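Local coordinates for HRDC domain-containing protein (Bifidobacterium adolescentis ATCC 15703, PDB 3CYM) that is probably a 3'-5' exonuclease acting on nucleic acids, resembling ribonuclease D in its exonuclease domain and carrying HRDC-type domains further along the chain, at residues 60-65 and 85-90; 67-72 and 172-177; 95-100 and 178-183. All blocks are in the same frame, centred on the assembly; numbering follows the deposited sequence. Where two conformers were deposited one is given.

All three contacts are buried and lie in the exonuclease region, where helices flank both faces of a mixed sheet. Contact 1 is on one face, contacts 2 and 3 on the other: F62 points toward helix 84-91 and the W96 ring also touches F87, while I69, V95 and I97 meet the 172-183 region. Contacts 1 and 2 share neighbouring antiparallel strands, joined at F62 O to G70 N (2.8 Å), and contacts 2 and 3 share helix 176-190. Contact 1 is mainly aromatic; the other two set aliphatic side chains against glutamates whose polar partners lie elsewhere. Contact 2 alone includes a metal ligand, D172, which places it beside the sodium site.

Contact 1 (60-65 and 85-90); sequences VQFKRD and NDFNRA
F62 meets F87 ring to ring, and this pair supplies most of the surface shared by 60-65 and 85-90. CZ of F87 sits over the centre of the F62 ring, 3.3 Å above its plane, and CZ of F87 is also 3.3 Å from CE2 of F62, a close fit. The ring planes differ by 38°, an oblique geometry that is neither a stack nor an edge-to-face pair. The two side chains approach from opposite directions: CG of F87 is anti to the backbone N (chi1 -172°), which carries the ring out from the helix toward the sheet. Y30 and W96 add to the hydrophobic surroundings, W96 through its CZ3 at 3.7 Å from CE1 of F62. Helix 84-91 thereby packs on one face of the central mixed sheet of the RNase H-like exonuclease domain. Two residues on, R64 returns to the helix side. Its side chain runs extended from CG to NE, bringing the edge of its guanidinium alongside the last turn of the helix, with NH1 3.8 Å from O of A90. That distance marks proximity and not a hydrogen bond; the principal polar partner of the group is G39 O, bonded to NE, and L34 O receives a weak bond from NH1. The chemistry is thus divided along the strand: apolar ring contact holds the middle of the helix to the sheet, while a buried cation near A90 O of this helix, L34 O of helix 24-35 and G39 O would probably be favoured electrostatically.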
# COMPACT_ATOMS: atom_id res chain seq x y z
N VAL A 60 14.56 -2.53 6.44
CA VAL A 60 14.72 -1.33 5.65
C VAL A 60 16.01 -1.51 4.83
O VAL A 60 17.04 -1.90 5.38
CB VAL A 60 14.70 -0.10 6.59
CG1 VAL A 60 15.66 0.92 6.17
CG2 VAL A 60 13.28 0.49 6.69
N GLN A 61 15.93 -1.30 3.52
CA GLN A 61 17.02 -1.64 2.60
C GLN A 61 17.49 -0.42 1.85
O GLN A 61 16.68 0.31 1.27
CB GLN A 61 16.61 -2.71 1.59
CG GLN A 61 16.03 -3.99 2.16
CD GLN A 61 14.56 -4.15 1.86
OE1 GLN A 61 13.72 -3.87 2.71
NE2 GLN A 61 14.25 -4.57 0.64
N PHE A 62 18.81 -0.20 1.84
CA PHE A 62 19.42 0.92 1.13
C PHE A 62 20.61 0.51 0.30
O PHE A 62 21.28 -0.46 0.60
CB PHE A 62 19.82 2.02 2.11
CG PHE A 62 18.66 2.64 2.81
CD1 PHE A 62 17.69 3.33 2.10
CD2 PHE A 62 18.52 2.50 4.18
CE1 PHE A 62 16.59 3.89 2.74
CE2 PHE A 62 17.43 3.07 4.83
CZ PHE A 62 16.46 3.76 4.11
N LYS A 63 20.86 1.28 -0.76
CA LYS A 63 22.09 1.16 -1.52
C LYS A 63 22.51 2.53 -2.01
O LYS A 63 21.68 3.31 -2.51
CB LYS A 63 21.94 0.20 -2.71
CG LYS A 63 23.28 -0.14 -3.34
CD LYS A 63 23.16 -0.91 -4.64
CE LYS A 63 24.54 -1.37 -5.06
NZ LYS A 63 24.54 -2.12 -6.35
N ARG A 64 23.79 2.83 -1.84
CA ARG A 64 24.40 3.99 -2.48
C ARG A 64 25.76 3.58 -3.01
O ARG A 64 26.47 2.80 -2.36
CB ARG A 64 24.54 5.13 -1.48
CG ARG A 64 24.32 6.48 -2.11
CD ARG A 64 24.30 7.59 -1.09
NE ARG A 64 24.18 8.87 -1.78
CZ ARG A 64 24.43 10.06 -1.25
NH1 ARG A 64 24.82 10.17 0.02
NH2 ARG A 64 24.29 11.14 -2.00
N ASP A 65 26.12 4.09 -4.18
CA ASP A 65 27.38 3.76 -4.86
C ASP A 65 28.59 4.05 -3.96
O ASP A 65 28.90 5.20 -3.66
CB ASP A 65 27.48 4.54 -6.18
CG ASP A 65 28.66 4.09 -7.04
OD1 ASP A 65 29.17 4.92 -7.82
OD2 ASP A 65 29.08 2.92 -6.95
N ASN A 85 18.06 10.51 12.52
CA ASN A 85 18.45 11.83 12.05
C ASN A 85 19.89 11.85 11.55
O ASN A 85 20.27 12.69 10.74
CB ASN A 85 18.23 12.90 13.13
CG ASN A 85 16.76 13.34 13.26
OD1 ASN A 85 16.49 14.54 13.34
ND2 ASN A 85 15.83 12.39 13.28
N ASP A 86 20.69 10.89 12.03
CA ASP A 86 22.06 10.69 11.53
C ASP A 86 22.00 10.27 10.08
O ASP A 86 22.81 10.71 9.26
CB ASP A 86 22.79 9.61 12.33
CG ASP A 86 22.95 9.95 13.80
OD1 ASP A 86 22.81 11.13 14.17
OD2 ASP A 86 23.22 9.01 14.58
N PHE A 87 21.03 9.42 9.77
CA PHE A 87 20.76 8.94 8.42
C PHE A 87 20.42 10.07 7.45
O PHE A 87 20.98 10.13 6.36
CB PHE A 87 19.63 7.91 8.45
CG PHE A 87 19.42 7.22 7.14
CD1 PHE A 87 20.09 6.05 6.86
CD2 PHE A 87 18.56 7.75 6.19
CE1 PHE A 87 19.91 5.42 5.65
CE2 PHE A 87 18.38 7.13 4.97
CZ PHE A 87 19.07 5.97 4.70
N ASN A 88 19.51 10.95 7.85
CA ASN A 88 19.10 12.10 7.05
C ASN A 88 20.24 13.06 6.73
O ASN A 88 20.32 13.62 5.63
CB ASN A 88 18.00 12.88 7.78
CG ASN A 88 16.74 12.09 7.94
OD1 ASN A 88 16.33 11.35 7.05
ND2 ASN A 88 16.10 12.25 9.09
N ARG A 89 21.10 13.26 7.73
CA ARG A 89 22.25 14.15 7.59
C ARG A 89 23.30 13.52 6.68
O ARG A 89 23.94 14.22 5.89
CB ARG A 89 22.84 14.48 8.97
CG ARG A 89 21.86 15.29 9.85
CD ARG A 89 22.49 15.87 11.10
NE ARG A 89 23.07 14.85 11.97
CZ ARG A 89 24.37 14.69 12.17
NH1 ARG A 89 25.24 15.50 11.57
NH2 ARG A 89 24.81 13.73 12.97
N ALA A 90 23.43 12.20 6.77
CA ALA A 90 24.33 11.44 5.91
C ALA A 90 23.90 11.47 4.43
O ALA A 90 24.74 11.53 3.53
CB ALA A 90 24.41 10.02 6.40

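Contact 2 (67-72 and 172-177); sequences AGIGLL and DVELLI. With NA (sodium ion), chain B.
I69 and E174 bring the two backbones nearest, with CA atoms 7.5 Å apart, where strand 68-72 passes the end of helix 163-174. No hydrogen bond joins the segments, so the contact is made by side chains, and the two branches of I69 are used separately. CG2 of I69 lies 4.0 Å from CG2 of V173, an ordinary methyl-to-methyl contact. The longer branch goes to the glutamate: CD1 of I69 is 3.4 Å from OE1 of E174, the two side chains crossing at about a right angle. E174 reaches there by a bend at chi2 (70°), which turns its carboxylate toward the strand although its CB does not point that way. The carboxylate has polar partners of its own, since OE1 forms a salt bridge with K63 NZ and OE2 accepts a hydrogen bond from R14 N. Beside V173, D172 binds a sodium ion through OD2 at 2.5 Å; D44, E46 and three waters complete the site. This cluster of acidic ligands is consistent with the metal centre of DEDD-type exonucleases. The apolar contact therefore packs the residue adjoining a metal ligand against the sheet, and the methyl of I69 borders a carboxylate that is held in place by bonds at both oxygens.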
# COMPACT_ATOMS: atom_id res chain seq x y z
N ALA A 67 28.91 2.87 -0.75
CA ALA A 67 28.49 2.41 0.56
C ALA A 67 27.98 0.98 0.49
O ALA A 67 28.01 0.26 1.48
CB ALA A 67 27.39 3.32 1.12
N GLY A 68 27.49 0.59 -0.68
CA GLY A 68 26.94 -0.74 -0.88
C GLY A 68 25.57 -0.90 -0.24
O GLY A 68 24.92 0.09 0.07
N ILE A 69 25.16 -2.14 -0.05
CA ILE A 69 23.81 -2.44 0.46
C ILE A 69 23.78 -2.50 1.98
O ILE A 69 24.59 -3.22 2.61
CB ILE A 69 23.23 -3.75 -0.18
CG1 ILE A 69 23.23 -3.66 -1.71
CG2 ILE A 69 21.83 -4.06 0.36
CD1 ILE A 69 22.83 -4.95 -2.44
N GLY A 70 22.87 -1.73 2.57
CA GLY A 70 22.56 -1.83 4.00
C GLY A 70 21.18 -2.41 4.25
O GLY A 70 20.19 -1.86 3.76
N LEU A 71 21.12 -3.51 5.00
CA LEU A 71 19.86 -4.09 5.45
C LEU A 71 19.69 -3.76 6.93
O LEU A 71 20.37 -4.33 7.77
CB LEU A 71 19.83 -5.62 5.24
CG LEU A 71 20.17 -6.18 3.85
CD1 LEU A 71 19.91 -7.65 3.82
CD2 LEU A 71 19.34 -5.51 2.79
N LEU A 72 18.79 -2.84 7.24
CA LEU A 72 18.74 -2.27 8.57
C LEU A 72 17.54 -2.82 9.33
O LEU A 72 16.41 -2.74 8.85
CB LEU A 72 18.67 -0.73 8.50
CG LEU A 72 19.75 0.26 7.98
CD1 LEU A 72 20.93 0.46 8.90
CD2 LEU A 72 20.26 -0.00 6.58
N ASP A 172 16.30 -6.39 -4.09
CA ASP A 172 15.27 -5.37 -4.32
C ASP A 172 15.74 -3.91 -4.40
O ASP A 172 15.04 -3.06 -4.96
CB ASP A 172 14.14 -5.52 -3.30
CG ASP A 172 13.00 -6.37 -3.81
OD1 ASP A 172 13.11 -6.98 -4.89
OD2 ASP A 172 11.97 -6.42 -3.11
N VAL A 173 16.92 -3.61 -3.83
CA VAL A 173 17.56 -2.29 -4.00
C VAL A 173 18.79 -2.31 -4.92
O VAL A 173 19.28 -1.25 -5.30
CB VAL A 173 17.97 -1.64 -2.66
CG1 VAL A 173 16.76 -1.34 -1.82
CG2 VAL A 173 18.97 -2.50 -1.90
N GLU A 174 19.24 -3.51 -5.27
CA GLU A 174 20.46 -3.75 -6.07
C GLU A 174 20.53 -3.06 -7.44
O GLU A 174 21.61 -2.67 -7.89
CB GLU A 174 20.68 -5.27 -6.20
CG GLU A 174 21.73 -5.80 -7.22
CD GLU A 174 23.18 -5.52 -6.83
OE1 GLU A 174 23.44 -4.92 -5.77
OE2 GLU A 174 24.09 -5.90 -7.62
N LEU A 175 19.38 -2.88 -8.09
CA LEU A 175 19.36 -2.37 -9.47
C LEU A 175 18.64 -1.05 -9.66
O LEU A 175 18.50 -0.58 -10.79
CB LEU A 175 18.78 -3.42 -10.43
CG LEU A 175 19.51 -4.77 -10.47
CD1 LEU A 175 18.67 -5.81 -11.18
CD2 LEU A 175 20.89 -4.63 -11.12
N LEU A 176 18.21 -0.43 -8.57
CA LEU A 176 17.41 0.79 -8.64
C LEU A 176 18.14 2.03 -9.17
O LEU A 176 17.54 2.85 -9.85
CB LEU A 176 16.75 1.09 -7.29
CG LEU A 176 15.71 0.11 -6.76
CD1 LEU A 176 15.07 0.65 -5.51
CD2 LEU A 176 14.64 -0.20 -7.81
N ILE A 177 19.44 2.19 -8.87
CA ILE A 177 20.15 3.35 -9.41
C ILE A 177 20.36 3.22 -10.92
O ILE A 177 20.26 4.21 -11.65
CB ILE A 177 21.43 3.78 -8.58
CG1 ILE A 177 22.71 3.11 -9.09
CG2 ILE A 177 21.26 3.59 -7.05
CD1 ILE A 177 23.54 4.03 -9.92
NA NA B . 10.36 -5.36 -1.56
O HOH W 1 8.94 -7.36 -1.21
O HOH W 2 9.23 -3.76 -2.87
O HOH W 3 8.79 -4.37 -0.10

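Contact 3 (95-100 and 178-183); sequences VWILHD and ELETKM
E180 on helix 176-190 lies against V95 and I97, side-chain neighbours on one face of strand 95-98, in a helix-on-sheet layer of the RNase H-like exonuclease fold. I97 and E180 are the closest CA pair across the segments, at 7.3 Å. Followed outward, the glutamate begins with CB, 4.1 Å from CD1 of I97. CG stands anti to the backbone N (chi1 164°) and the chain stays extended beyond it (chi2 -178°), so the carboxylate is carried outward from the helix to the strand instead of folding back along the helix surface. CD then comes 4.1 Å from CG1 of I97, whose side chain crosses that of the glutamate at about a right angle. At the tip the two oxygens part company. OE2 touches the isoleucine, 3.4 Å from its CD1, and is also hydrogen-bonded to S40 OG on the adjacent strand 40-47. OE1 forms a salt bridge with R184 NH2, one turn further along the helix. A carboxylate in a buried place is thus matched by a hydroxyl on one oxygen and a cation on the other, which would probably help to keep it ionised, while its aliphatic stem packs on I97. W96, between the two touching residues, points away, as expected from the alternation of a strand; its ring meets F108 edge to face. On the side of the valine, OE1 of E180 lies 3.7 Å from CG1 of V95.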
# COMPACT_ATOMS: atom_id res chain seq x y z
N VAL A 95 18.42 11.93 -4.09
CA VAL A 95 17.22 11.38 -4.68
C VAL A 95 17.00 9.96 -4.14
O VAL A 95 17.88 9.12 -4.20
CB VAL A 95 17.32 11.36 -6.24
CG1 VAL A 95 16.10 10.67 -6.87
CG2 VAL A 95 17.45 12.78 -6.78
N TRP A 96 15.83 9.72 -3.57
CA TRP A 96 15.46 8.38 -3.17
C TRP A 96 14.79 7.69 -4.35
O TRP A 96 13.89 8.24 -4.97
CB TRP A 96 14.51 8.44 -1.97
CG TRP A 96 15.14 8.92 -0.69
CD1 TRP A 96 15.92 10.03 -0.52
CD2 TRP A 96 15.00 8.33 0.61
NE1 TRP A 96 16.29 10.15 0.80
CE2 TRP A 96 15.74 9.12 1.51
CE3 TRP A 96 14.32 7.20 1.09
CZ2 TRP A 96 15.82 8.82 2.88
CZ3 TRP A 96 14.40 6.91 2.45
CH2 TRP A 96 15.14 7.71 3.32
N ILE A 97 15.27 6.49 -4.69
CA ILE A 97 14.63 5.66 -5.70
C ILE A 97 13.79 4.59 -5.00
O ILE A 97 14.31 3.78 -4.22
CB ILE A 97 15.62 4.99 -6.66
CG1 ILE A 97 16.66 5.97 -7.17
CG2 ILE A 97 14.90 4.38 -7.84
CD1 ILE A 97 17.94 5.30 -7.52
N LEU A 98 12.49 4.63 -5.29
CA LEU A 98 11.53 3.70 -4.72
C LEU A 98 10.67 3.17 -5.85
O LEU A 98 10.41 3.88 -6.82
CB LEU A 98 10.65 4.41 -3.68
CG LEU A 98 11.12 4.56 -2.22
CD1 LEU A 98 12.14 5.66 -2.05
CD2 LEU A 98 9.94 4.85 -1.31
N HIS A 99 10.26 1.91 -5.75
CA HIS A 99 9.32 1.32 -6.70
C HIS A 99 7.97 1.30 -5.99
O HIS A 99 7.82 0.58 -5.00
CB HIS A 99 9.74 -0.10 -7.09
CG HIS A 99 8.97 -0.65 -8.25
ND1 HIS A 99 9.31 -0.39 -9.56
CD2 HIS A 99 7.86 -1.43 -8.30
CE1 HIS A 99 8.45 -1.00 -10.36
NE2 HIS A 99 7.56 -1.63 -9.62
N ASP A 100 7.03 2.11 -6.49
CA ASP A 100 5.72 2.34 -5.85
C ASP A 100 5.93 2.97 -4.47
O ASP A 100 5.80 2.31 -3.44
CB ASP A 100 4.87 1.06 -5.81
CG ASP A 100 3.45 1.29 -5.27
OD1 ASP A 100 2.99 2.45 -5.20
OD2 ASP A 100 2.79 0.28 -4.93
N GLU A 178 20.60 1.99 -11.39
CA GLU A 178 20.73 1.70 -12.82
C GLU A 178 19.39 1.80 -13.53
O GLU A 178 19.33 2.19 -14.70
CB GLU A 178 21.37 0.33 -13.06
CG GLU A 178 22.83 0.23 -12.66
CD GLU A 178 23.03 -0.35 -11.26
OE1 GLU A 178 22.06 -0.44 -10.49
OE2 GLU A 178 24.18 -0.72 -10.95
N LEU A 179 18.32 1.43 -12.83
CA LEU A 179 16.96 1.59 -13.35
C LEU A 179 16.65 3.05 -13.62
O LEU A 179 16.26 3.39 -14.74
CB LEU A 179 15.91 1.03 -12.38
CG LEU A 179 15.36 -0.37 -12.61
CD1 LEU A 179 14.15 -0.55 -11.70
CD2 LEU A 179 15.02 -0.63 -14.08
N GLU A 180 16.84 3.89 -12.60
CA GLU A 180 16.61 5.34 -12.69
C GLU A 180 17.30 5.96 -13.91
O GLU A 180 16.68 6.73 -14.63
CB GLU A 180 17.05 6.06 -11.41
CG GLU A 180 17.19 7.58 -11.60
CD GLU A 180 17.66 8.35 -10.39
OE1 GLU A 180 17.15 9.48 -10.19
OE2 GLU A 180 18.53 7.87 -9.64
N THR A 181 18.57 5.61 -14.11
CA THR A 181 19.41 6.12 -15.20
C THR A 181 18.80 5.84 -16.58
O THR A 181 18.57 6.78 -17.35
CB THR A 181 20.87 5.58 -15.11
OG1 THR A 181 21.40 5.88 -13.81
CG2 THR A 181 21.76 6.22 -16.16
N LYS A 182 18.52 4.56 -16.87
CA LYS A 182 17.85 4.14 -18.11
C LYS A 182 16.46 4.75 -18.28
O LYS A 182 16.10 5.16 -19.39
CB LYS A 182 17.71 2.61 -18.16
CG LYS A 182 19.00 1.84 -18.43
CD LYS A 182 19.37 1.83 -19.92
CE LYS A 182 20.67 1.05 -20.17
NZ LYS A 182 21.88 1.78 -19.68
N MET A 183 15.69 4.80 -17.20
CA MET A 183 14.31 5.28 -17.26
C MET A 183 14.21 6.80 -17.41
O MET A 183 13.25 7.29 -18.01
CB MET A 183 13.50 4.79 -16.05
CG MET A 183 13.35 3.26 -15.94
SD MET A 183 12.32 2.77 -14.54
CE MET A 183 10.77 3.11 -15.29